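Local structure of SPD1 nuclease (Streptococcus pyogenes, 2XGR) at residues A[193-202]-A[226-234]; A[52-63]-A[75-84]. The protein is an extracellular, prophage-encoded DNase of the His-Me finger clan, which probably binds a metal ion and hydrolyses nucleic acid as an endonuclease. All blocks are in the same frame, centred on the assembly; numbering follows the deposited sequence.

How the contacts relate
Contacts 1 and 2 are two strand pairs of the same antiparallel sheet in SPD1, their centres about 17 Å apart. Contact 2 comes first along the chain, closing the hairpin of strands 61-64 and 76-80 before contact 1 opens with strands 196-204 and 228-233. Strand 178-186 lies between them, pairing with 76-80 on one edge and 196-204 on the other. The loop leading into the hairpin also reaches contact 1 directly: Gln-200 NE2 probably donates to Lys-52 O at 3.0 Å, and Leu-53 packs on Val-202 and Val-227. The loop before the hairpin thus joins the two strand pairs, which strand 178-186 separates within the sheet.

Contact 1: A[193-202]-A[226-234]; sequences VPRQIELQYV and GVTTVILEN
Gln-196 to Tyr-201 pair with Thr-228 to Glu-233 as regular antiparallel strands, their axes 4.6 Å apart at closest approach, through six backbone hydrogen bonds between Ile-197, Leu-199 and Tyr-201 and Leu-232, Val-230 and Thr-228. On the face carrying Tyr-201, Thr-228 CB lies 4.1 Å from the tyrosine ring centroid in a CH-pi contact. A chi1 of 48° places CG between the backbone N and the carbonyl carbon, which lays the ring against Thr-228; OH reaches on to Val-230 CG2 and bonds to Glu-220. Leu-199 CD1 meets Leu-232 CD1 at 3.9 Å. Across the other face, Gln-196 and Glu-233 lie side by side; NE2 of Gln-196 donates to the syn side of Glu-233 OE2 at 2.9 Å, somewhat out of the carboxylate plane, with amide and carboxylate turned 62° apart. A water bridges Gln-200 OE1 and Thr-229 OG1, and Gln-200 NE2 bonds Lys-52 O. At the strand end Asn-234 ND2 bonds Pro-194 O at 2.9 Å and also Ala-139 O, while OD1 accepts from Thr-141 N, so both ends of the buried amide are gripped. Ile-197, Leu-199 and Val-230 pack on helix 160-173, Leu-232 meets Leu-144 of helix 142-146, and strand 178-186 pairs with the far edge of 196-204.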
loop_
_atom_site.group_PDB
_atom_site.type_symbol
_atom_site.label_atom_id
_atom_site.label_comp_id
_atom_site.label_asym_id
_atom_site.label_seq_id
_atom_site.Cartn_x
_atom_site.Cartn_y
_atom_site.Cartn_z
ATOM N N VAL A 193 2.004 9.604 14.545
ATOM C CA VAL A 193 2.446 8.326 13.972
ATOM C C VAL A 193 1.198 7.479 13.901
ATOM O O VAL A 193 0.543 7.192 14.929
ATOM C CB VAL A 193 3.476 7.615 14.953
ATOM C CG1 VAL A 193 4.005 6.245 14.358
ATOM C CG2 VAL A 193 4.599 8.513 15.265
ATOM N N PRO A 194 0.839 6.970 12.688
ATOM C CA PRO A 194 -0.312 6.037 12.702
ATOM C C PRO A 194 -0.026 4.749 13.431
ATOM O O PRO A 194 1.039 4.214 13.311
ATOM C CB PRO A 194 -0.577 5.728 11.183
ATOM C CG PRO A 194 0.793 5.980 10.513
ATOM C CD PRO A 194 1.567 6.999 11.408
ATOM N N ARG A 195 -0.990 4.199 14.171
ATOM C CA ARG A 195 -0.821 2.916 14.831
ATOM C C ARG A 195 -0.831 1.769 13.843
ATOM O O ARG A 195 -0.279 0.703 14.114
ATOM C CB ARG A 195 -2.003 2.714 15.779
ATOM C CG ARG A 195 -1.968 3.749 16.918
ATOM C CD ARG A 195 -1.306 3.201 18.088
ATOM N NE ARG A 195 -1.255 4.219 19.179
ATOM C CZ ARG A 195 -0.908 3.923 20.428
ATOM N NH1 ARG A 195 -0.625 2.651 20.701
ATOM N NH2 ARG A 195 -0.796 4.893 21.377
ATOM N N GLN A 196 -1.571 1.982 12.751
ATOM C CA GLN A 196 -1.804 0.937 11.767
ATOM C C GLN A 196 -1.809 1.554 10.376
ATOM O O GLN A 196 -2.056 2.748 10.194
ATOM C CB GLN A 196 -3.170 0.226 11.950
ATOM C CG GLN A 196 -3.282 -0.477 13.284
ATOM C CD GLN A 196 -4.674 -0.950 13.537
ATOM O OE1 GLN A 196 -5.654 -0.292 13.152
ATOM N NE2 GLN A 196 -4.786 -2.114 14.153
ATOM N N ILE A 197 -1.531 0.714 9.361
ATOM C CA ILE A 197 -1.752 1.148 7.970
ATOM C C ILE A 197 -2.632 0.117 7.289
ATOM O O ILE A 197 -2.412 -1.097 7.441
ATOM C CB ILE A 197 -0.340 1.144 7.185
ATOM C CG1 ILE A 197 0.671 2.040 7.918
ATOM C CG2 ILE A 197 -0.532 1.544 5.684
ATOM C CD1 ILE A 197 0.433 3.561 7.830
ATOM N N GLU A 198 -3.632 0.594 6.546
ATOM C CA GLU A 198 -4.564 -0.284 5.836
ATOM C C GLU A 198 -4.178 -0.323 4.356
ATOM O O GLU A 198 -4.187 0.745 3.721
ATOM C CB GLU A 198 -5.966 0.343 5.903
ATOM C CG GLU A 198 -7.010 -0.488 5.234
ATOM C CD GLU A 198 -8.352 0.219 5.050
ATOM O OE1 GLU A 198 -9.228 -0.019 5.913
ATOM O OE2 GLU A 198 -8.574 0.933 4.025
ATOM N N LEU A 199 -3.866 -1.514 3.800
ATOM C CA LEU A 199 -3.638 -1.665 2.404
ATOM C C LEU A 199 -4.890 -2.259 1.791
ATOM O O LEU A 199 -5.323 -3.318 2.215
ATOM C CB LEU A 199 -2.490 -2.723 2.183
ATOM C CG LEU A 199 -1.065 -2.232 2.530
ATOM C CD1 LEU A 199 -0.864 -2.102 4.074
ATOM C CD2 LEU A 199 -0.041 -3.239 1.962
ATOM N N GLN A 200 -5.396 -1.665 0.705
ATOM C CA GLN A 200 -6.653 -2.122 0.077
ATOM C C GLN A 200 -6.403 -2.309 -1.420
ATOM O O GLN A 200 -5.907 -1.393 -2.094
ATOM C CB GLN A 200 -7.750 -1.020 0.218
ATOM C CG GLN A 200 -9.061 -1.430 -0.403
ATOM C CD GLN A 200 -9.968 -0.247 -0.473
ATOM O OE1 GLN A 200 -10.559 0.138 0.546
ATOM N NE2 GLN A 200 -9.952 0.460 -1.631
ATOM N N TYR A 201 -6.656 -3.500 -1.945
ATOM C CA TYR A 201 -6.315 -3.703 -3.342
ATOM C C TYR A 201 -7.291 -4.624 -4.055
ATOM O O TYR A 201 -7.889 -5.547 -3.450
ATOM C CB TYR A 201 -4.851 -4.259 -3.512
ATOM C CG TYR A 201 -4.529 -5.420 -2.599
ATOM C CD1 TYR A 201 -4.842 -6.734 -2.957
ATOM C CD2 TYR A 201 -3.912 -5.191 -1.352
ATOM C CE1 TYR A 201 -4.459 -7.831 -2.107
ATOM C CE2 TYR A 201 -3.568 -6.312 -0.514
ATOM C CZ TYR A 201 -3.814 -7.600 -0.939
ATOM O OH TYR A 201 -3.467 -8.639 -0.084
ATOM N N VAL A 202 -7.447 -4.360 -5.348
ATOM C CA VAL A 202 -8.273 -5.240 -6.202
ATOM C C VAL A 202 -7.787 -4.996 -7.617
ATOM O O VAL A 202 -7.205 -3.910 -7.888
ATOM C CB VAL A 202 -9.734 -4.929 -6.065
ATOM C CG1 VAL A 202 -10.035 -3.490 -6.629
ATOM C CG2 VAL A 202 -10.669 -6.010 -6.803
ATOM N N GLY A 226 -15.185 -8.547 -3.273
ATOM C CA GLY A 226 -13.926 -9.059 -3.677
ATOM C C GLY A 226 -12.703 -8.136 -3.506
ATOM O O GLY A 226 -11.631 -8.495 -3.963
ATOM N N VAL A 227 -12.902 -6.999 -2.844
ATOM C CA VAL A 227 -11.798 -6.035 -2.587
ATOM C C VAL A 227 -11.103 -6.514 -1.305
ATOM O O VAL A 227 -11.764 -6.846 -0.320
ATOM C CB VAL A 227 -12.399 -4.651 -2.368
ATOM C CG1 VAL A 227 -11.251 -3.595 -1.992
ATOM C CG2 VAL A 227 -13.141 -4.266 -3.662
ATOM N N THR A 228 -9.760 -6.567 -1.322
ATOM C CA THR A 228 -8.978 -7.121 -0.196
ATOM C C THR A 228 -8.367 -6.020 0.629
ATOM O O THR A 228 -7.950 -5.021 0.064
ATOM C CB THR A 228 -7.845 -7.989 -0.727
ATOM O OG1 THR A 228 -8.401 -9.082 -1.457
ATOM C CG2 THR A 228 -7.013 -8.647 0.405
ATOM N N THR A 229 -8.464 -6.156 1.950
ATOM C CA THR A 229 -7.829 -5.200 2.852
ATOM C C THR A 229 -6.915 -5.961 3.792
ATOM O O THR A 229 -7.305 -6.992 4.331
ATOM C CB THR A 229 -8.906 -4.459 3.658
ATOM O OG1 THR A 229 -9.833 -3.832 2.753
ATOM C CG2 THR A 229 -8.289 -3.331 4.599
ATOM N N VAL A 230 -5.724 -5.405 4.023
ATOM C CA VAL A 230 -4.729 -5.969 4.951
ATOM C C VAL A 230 -4.440 -4.856 5.956
ATOM O O VAL A 230 -4.197 -3.690 5.538
ATOM C CB VAL A 230 -3.422 -6.319 4.131
ATOM C CG1 VAL A 230 -2.333 -6.591 5.148
ATOM C CG2 VAL A 230 -3.708 -7.565 3.300
ATOM N N ILE A 231 -4.510 -5.145 7.265
ATOM C CA ILE A 231 -4.198 -4.101 8.272
ATOM C C ILE A 231 -2.873 -4.469 8.931
ATOM O O ILE A 231 -2.727 -5.565 9.502
ATOM C CB ILE A 231 -5.328 -3.991 9.383
ATOM C CG1 ILE A 231 -6.640 -3.592 8.728
ATOM C CG2 ILE A 231 -4.894 -2.991 10.518
ATOM C CD1 ILE A 231 -7.877 -3.676 9.660
ATOM N N LEU A 232 -1.882 -3.609 8.770
ATOM C CA LEU A 232 -0.573 -3.855 9.363
ATOM C C LEU A 232 -0.315 -2.933 10.514
ATOM O O LEU A 232 -0.709 -1.754 10.485
ATOM C CB LEU A 232 0.543 -3.646 8.303
ATOM C CG LEU A 232 0.436 -4.561 7.094
ATOM C CD1 LEU A 232 1.621 -4.288 6.078
ATOM C CD2 LEU A 232 0.515 -6.001 7.551
ATOM N N GLU A 233 0.366 -3.461 11.530
ATOM C CA GLU A 233 0.711 -2.641 12.693
ATOM C C GLU A 233 1.954 -1.824 12.437
ATOM O O GLU A 233 2.961 -2.339 11.897
ATOM C CB GLU A 233 0.940 -3.568 13.957
ATOM C CG GLU A 233 -0.241 -4.414 14.362
ATOM C CD GLU A 233 -1.458 -3.616 14.863
ATOM O OE1 GLU A 233 -1.291 -2.572 15.544
ATOM O OE2 GLU A 233 -2.595 -4.027 14.506
ATOM N N ASN A 234 1.941 -0.568 12.875
ATOM C CA ASN A 234 3.098 0.299 12.769
ATOM C C ASN A 234 3.847 0.192 14.116
ATOM O O ASN A 234 3.637 1.016 15.028
ATOM C CB ASN A 234 2.695 1.730 12.472
ATOM C CG ASN A 234 3.866 2.629 12.097
ATOM O OD1 ASN A 234 4.997 2.146 11.852
ATOM N ND2 ASN A 234 3.591 3.919 11.953
HETATM O O HOH W 1 0.433 -0.400 16.500
HETATM O O HOH W 2 -10.840 -1.470 2.725
HETATM O O HOH W 3 -8.745 -8.113 -4.104
#

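Contact 2: A[52-63]-A[75-84]; sequences KLLPFTANYQLQ and FSHIQLQDRH
Leu-54 lies over the ring of His-77, its CG 3.6 Å from the centroid and just 6° off the normal. The imidazole NE2 gives its proton to a lone pair of Lys-52 O (3.2 Å), although that oxygen is tilted out of the ring plane. Gln-79, two residues on, stands on the same face of the hairpin. A chi1 of -170°, which swings CG away from the backbone N, and an extended chain carry its amide up to the loop, where NE2 donates to Leu-54 O at 3.1 Å from above the carbonyl plane and also to Asp-180. OE1 meets the edge of the Phe-56 ring, in its plane, with CD1 at 3.3 Å, and accepts from a water that also bonds Thr-57 N and Asn-59 O. These side chains rise from one face of an antiparallel beta hairpin, in which Gln-61 and Gln-63 form hydrogen-bonded pairs with Gln-79 and His-77; the loop 52-60 folds back over that face, with an ST turn in which Thr-57 OG1 accepts from Asn-59 N. Gln-61 lies alongside Gln-79, amide planes 66° apart, and its NE2 bonds Pro-55 O almost straight (2.8 Å). Past the paired strands, Tyr-60 CB sits over one face of the His-84 ring, 3.8 Å from the centroid, with Arg-83 CG over the opposite face. The tyrosine ring then runs beside Leu-80 CB, and its hydroxyl oxygen meets Ile-78 CD1 at 3.5 Å.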
loop_
_atom_site.group_PDB
_atom_site.type_symbol
_atom_site.label_atom_id
_atom_site.label_comp_id
_atom_site.label_asym_id
_atom_site.label_seq_id
_atom_site.Cartn_x
_atom_site.Cartn_y
_atom_site.Cartn_z
ATOM N N LYS A 52 -15.341 1.787 -2.773
ATOM C CA LYS A 52 -13.995 1.923 -2.229
ATOM C C LYS A 52 -12.904 2.309 -3.200
ATOM O O LYS A 52 -11.793 2.621 -2.722
ATOM C CB LYS A 52 -13.564 0.616 -1.579
ATOM C CG LYS A 52 -14.453 0.238 -0.368
ATOM C CD LYS A 52 -13.876 -1.037 0.250
ATOM C CE LYS A 52 -14.759 -1.555 1.431
ATOM N NZ LYS A 52 -14.191 -2.804 2.050
ATOM N N LEU A 53 -13.212 2.328 -4.498
ATOM C CA LEU A 53 -12.166 2.337 -5.543
ATOM C C LEU A 53 -12.156 3.697 -6.242
ATOM O O LEU A 53 -13.112 4.533 -6.062
ATOM C CB LEU A 53 -12.468 1.245 -6.571
ATOM C CG LEU A 53 -12.866 -0.133 -5.954
ATOM C CD1 LEU A 53 -13.055 -1.141 -7.068
ATOM C CD2 LEU A 53 -11.663 -0.553 -5.062
ATOM N N LEU A 54 -11.107 3.935 -7.011
ATOM C CA LEU A 54 -11.089 5.107 -7.943
ATOM C C LEU A 54 -12.008 4.757 -9.141
ATOM O O LEU A 54 -12.162 3.554 -9.489
ATOM C CB LEU A 54 -9.664 5.359 -8.418
ATOM C CG LEU A 54 -8.792 5.954 -7.321
ATOM C CD1 LEU A 54 -7.364 6.033 -7.844
ATOM C CD2 LEU A 54 -9.314 7.346 -6.930
ATOM N N PRO A 55 -12.645 5.783 -9.760
ATOM C CA PRO A 55 -13.433 5.492 -10.988
ATOM C C PRO A 55 -12.527 4.854 -12.061
ATOM O O PRO A 55 -11.350 5.151 -12.160
ATOM C CB PRO A 55 -13.896 6.894 -11.441
ATOM C CG PRO A 55 -14.074 7.669 -10.158
ATOM C CD PRO A 55 -12.730 7.217 -9.388
ATOM N N PHE A 56 -13.043 3.896 -12.807
ATOM C CA PHE A 56 -12.218 3.233 -13.804
ATOM C C PHE A 56 -12.368 4.035 -15.102
ATOM O O PHE A 56 -13.397 3.947 -15.776
ATOM C CB PHE A 56 -12.720 1.842 -14.044
ATOM C CG PHE A 56 -11.965 1.113 -15.100
ATOM C CD1 PHE A 56 -10.582 1.008 -15.032
ATOM C CD2 PHE A 56 -12.620 0.515 -16.145
ATOM C CE1 PHE A 56 -9.846 0.412 -16.019
ATOM C CE2 PHE A 56 -11.876 -0.180 -17.114
ATOM C CZ PHE A 56 -10.470 -0.230 -17.028
ATOM N N THR A 57 -11.335 4.780 -15.438
ATOM C CA THR A 57 -11.321 5.650 -16.619
ATOM C C THR A 57 -10.423 5.035 -17.703
ATOM O O THR A 57 -10.324 5.584 -18.788
ATOM C CB THR A 57 -10.714 7.003 -16.319
ATOM O OG1 THR A 57 -9.370 6.814 -15.770
ATOM C CG2 THR A 57 -11.570 7.679 -15.290
ATOM N N ALA A 58 -9.734 3.948 -17.377
ATOM C CA ALA A 58 -8.611 3.398 -18.184
ATOM C C ALA A 58 -7.506 4.427 -18.462
ATOM O O ALA A 58 -6.741 4.310 -19.467
ATOM C CB ALA A 58 -9.124 2.690 -19.535
ATOM N N ASN A 59 -7.256 5.272 -17.455
ATOM C CA ASN A 59 -6.061 6.128 -17.420
ATOM C C ASN A 59 -5.446 5.954 -16.039
ATOM O O ASN A 59 -6.186 5.757 -15.070
ATOM C CB ASN A 59 -6.431 7.622 -17.604
ATOM C CG ASN A 59 -6.978 7.911 -19.004
ATOM O OD1 ASN A 59 -8.053 8.443 -19.139
ATOM N ND2 ASN A 59 -6.237 7.585 -19.994
ATOM N N TYR A 60 -4.125 6.066 -15.969
ATOM C CA TYR A 60 -3.422 6.116 -14.671
ATOM C C TYR A 60 -4.011 7.275 -13.858
ATOM O O TYR A 60 -4.156 8.396 -14.398
ATOM C CB TYR A 60 -1.948 6.401 -14.961
ATOM C CG TYR A 60 -1.105 6.695 -13.737
ATOM C CD1 TYR A 60 -0.483 5.639 -13.057
ATOM C CD2 TYR A 60 -1.069 7.979 -13.180
ATOM C CE1 TYR A 60 0.333 5.868 -12.003
ATOM C CE2 TYR A 60 -0.260 8.220 -12.037
ATOM C CZ TYR A 60 0.405 7.169 -11.468
ATOM O OH TYR A 60 1.216 7.422 -10.372
ATOM N N GLN A 61 -4.196 7.047 -12.546
ATOM C CA GLN A 61 -4.632 8.108 -11.636
ATOM C C GLN A 61 -3.926 7.933 -10.303
ATOM O O GLN A 61 -3.805 6.772 -9.814
ATOM C CB GLN A 61 -6.122 7.942 -11.273
ATOM C CG GLN A 61 -7.097 7.922 -12.402
ATOM C CD GLN A 61 -8.432 7.328 -11.974
ATOM O OE1 GLN A 61 -9.129 7.892 -11.131
ATOM N NE2 GLN A 61 -8.825 6.262 -12.618
ATOM N N LEU A 62 -3.566 9.043 -9.667
ATOM C CA LEU A 62 -3.073 9.005 -8.302
ATOM C C LEU A 62 -3.817 10.096 -7.570
ATOM O O LEU A 62 -3.829 11.225 -7.987
ATOM C CB LEU A 62 -1.577 9.264 -8.298
ATOM C CG LEU A 62 -0.907 9.445 -6.932
ATOM C CD1 LEU A 62 -0.945 8.097 -6.185
ATOM C CD2 LEU A 62 0.537 9.928 -7.136
ATOM N N GLN A 63 -4.519 9.705 -6.516
ATOM C CA GLN A 63 -5.260 10.672 -5.705
ATOM C C GLN A 63 -4.674 10.688 -4.293
ATOM O O GLN A 63 -4.587 9.639 -3.671
ATOM C CB GLN A 63 -6.744 10.271 -5.780
ATOM C CG GLN A 63 -7.657 11.417 -5.286
ATOM C CD GLN A 63 -9.048 11.457 -5.961
ATOM O OE1 GLN A 63 -9.960 12.060 -5.387
ATOM N NE2 GLN A 63 -9.232 10.805 -7.132
ATOM N N PHE A 75 -4.576 9.700 3.074
ATOM C CA PHE A 75 -4.566 8.428 2.281
ATOM C C PHE A 75 -3.780 8.644 1.010
ATOM O O PHE A 75 -3.665 9.775 0.557
ATOM C CB PHE A 75 -6.001 7.940 1.886
ATOM C CG PHE A 75 -6.738 8.883 0.942
ATOM C CD1 PHE A 75 -6.657 8.729 -0.483
ATOM C CD2 PHE A 75 -7.605 9.858 1.465
ATOM C CE1 PHE A 75 -7.362 9.651 -1.349
ATOM C CE2 PHE A 75 -8.343 10.683 0.614
ATOM C CZ PHE A 75 -8.222 10.589 -0.778
ATOM N N SER A 76 -3.431 7.554 0.322
ATOM C CA SER A 76 -2.890 7.705 -1.028
ATOM C C SER A 76 -3.522 6.546 -1.863
ATOM O O SER A 76 -3.630 5.402 -1.384
ATOM C CB SER A 76 -1.380 7.501 -0.932
ATOM O OG SER A 76 -0.844 7.587 -2.259
ATOM N N HIS A 77 -4.055 6.858 -3.050
ATOM C CA HIS A 77 -4.914 5.931 -3.795
ATOM C C HIS A 77 -4.486 5.953 -5.258
ATOM O O HIS A 77 -4.435 7.035 -5.888
ATOM C CB HIS A 77 -6.362 6.359 -3.675
ATOM C CG HIS A 77 -7.381 5.260 -3.908
ATOM N ND1 HIS A 77 -7.172 4.119 -4.654
ATOM C CD2 HIS A 77 -8.698 5.241 -3.549
ATOM C CE1 HIS A 77 -8.300 3.381 -4.655
ATOM N NE2 HIS A 77 -9.238 4.077 -4.023
ATOM N N ILE A 78 -4.056 4.799 -5.784
ATOM C CA ILE A 78 -3.587 4.769 -7.176
ATOM C C ILE A 78 -4.405 3.779 -7.995
ATOM O O ILE A 78 -4.940 2.775 -7.467
ATOM C CB ILE A 78 -2.061 4.440 -7.177
ATOM C CG1 ILE A 78 -1.391 4.748 -8.545
ATOM C CG2 ILE A 78 -1.773 2.963 -6.716
ATOM C CD1 ILE A 78 0.196 4.717 -8.425
ATOM N N GLN A 79 -4.475 4.027 -9.295
ATOM C CA GLN A 79 -5.032 3.001 -10.174
ATOM C C GLN A 79 -4.105 2.988 -11.401
ATOM O O GLN A 79 -3.884 4.043 -12.025
ATOM C CB GLN A 79 -6.510 3.326 -10.474
ATOM C CG GLN A 79 -7.183 2.137 -11.187
ATOM C CD GLN A 79 -8.626 2.382 -11.455
ATOM O OE1 GLN A 79 -9.003 2.575 -12.627
ATOM N NE2 GLN A 79 -9.455 2.414 -10.387
ATOM N N LEU A 80 -3.422 1.857 -11.623
ATOM C CA LEU A 80 -2.330 1.877 -12.640
ATOM C C LEU A 80 -2.206 0.536 -13.332
ATOM O O LEU A 80 -2.693 -0.507 -12.797
ATOM C CB LEU A 80 -0.965 2.309 -11.983
ATOM C CG LEU A 80 -0.199 1.184 -11.238
ATOM C CD1 LEU A 80 1.296 1.524 -11.049
ATOM C CD2 LEU A 80 -0.909 0.869 -9.801
ATOM N N GLN A 81 -1.507 0.548 -14.476
ATOM C CA GLN A 81 -0.924 -0.674 -15.055
ATOM C C GLN A 81 0.569 -0.737 -14.872
ATOM O O GLN A 81 1.237 0.249 -14.566
ATOM C CB GLN A 81 -1.259 -0.749 -16.581
ATOM C CG GLN A 81 -2.777 -0.625 -16.873
ATOM C CD GLN A 81 -2.991 -0.639 -18.392
ATOM O OE1 GLN A 81 -2.451 0.210 -19.075
ATOM N NE2 GLN A 81 -3.776 -1.565 -18.891
ATOM N N ASP A 82 1.117 -1.914 -15.205
ATOM C CA ASP A 82 2.548 -2.158 -15.092
ATOM C C ASP A 82 3.315 -1.077 -15.873
ATOM O O ASP A 82 4.315 -0.535 -15.366
ATOM C CB ASP A 82 2.890 -3.512 -15.697
ATOM C CG ASP A 82 4.399 -3.801 -15.680
ATOM O OD1 ASP A 82 4.983 -3.949 -14.630
ATOM O OD2 ASP A 82 5.008 -3.808 -16.738
ATOM N N ARG A 83 2.730 -0.648 -17.000
ATOM C CA ARG A 83 3.456 0.311 -17.881
ATOM C C ARG A 83 3.659 1.671 -17.260
ATOM O O ARG A 83 4.474 2.481 -17.738
ATOM C CB ARG A 83 2.722 0.532 -19.217
ATOM C CG ARG A 83 1.370 1.217 -19.117
ATOM C CD ARG A 83 0.589 1.019 -20.419
ATOM N NE ARG A 83 0.227 -0.413 -20.593
ATOM C CZ ARG A 83 -0.507 -0.914 -21.586
ATOM N NH1 ARG A 83 -0.914 -0.122 -22.569
ATOM N NH2 ARG A 83 -0.813 -2.211 -21.625
ATOM N N HIS A 84 2.854 1.963 -16.229
ATOM C CA HIS A 84 2.900 3.295 -15.623
ATOM C C HIS A 84 3.854 3.424 -14.466
ATOM O O HIS A 84 3.987 4.528 -13.929
ATOM C CB HIS A 84 1.551 3.698 -15.115
ATOM C CG HIS A 84 0.442 3.577 -16.100
ATOM N ND1 HIS A 84 0.335 4.404 -17.222
ATOM C CD2 HIS A 84 -0.668 2.798 -16.089
ATOM C CE1 HIS A 84 -0.731 4.046 -17.922
ATOM N NE2 HIS A 84 -1.386 3.113 -17.228
HETATM O O HOH W 4 -8.460 3.908 -14.688
#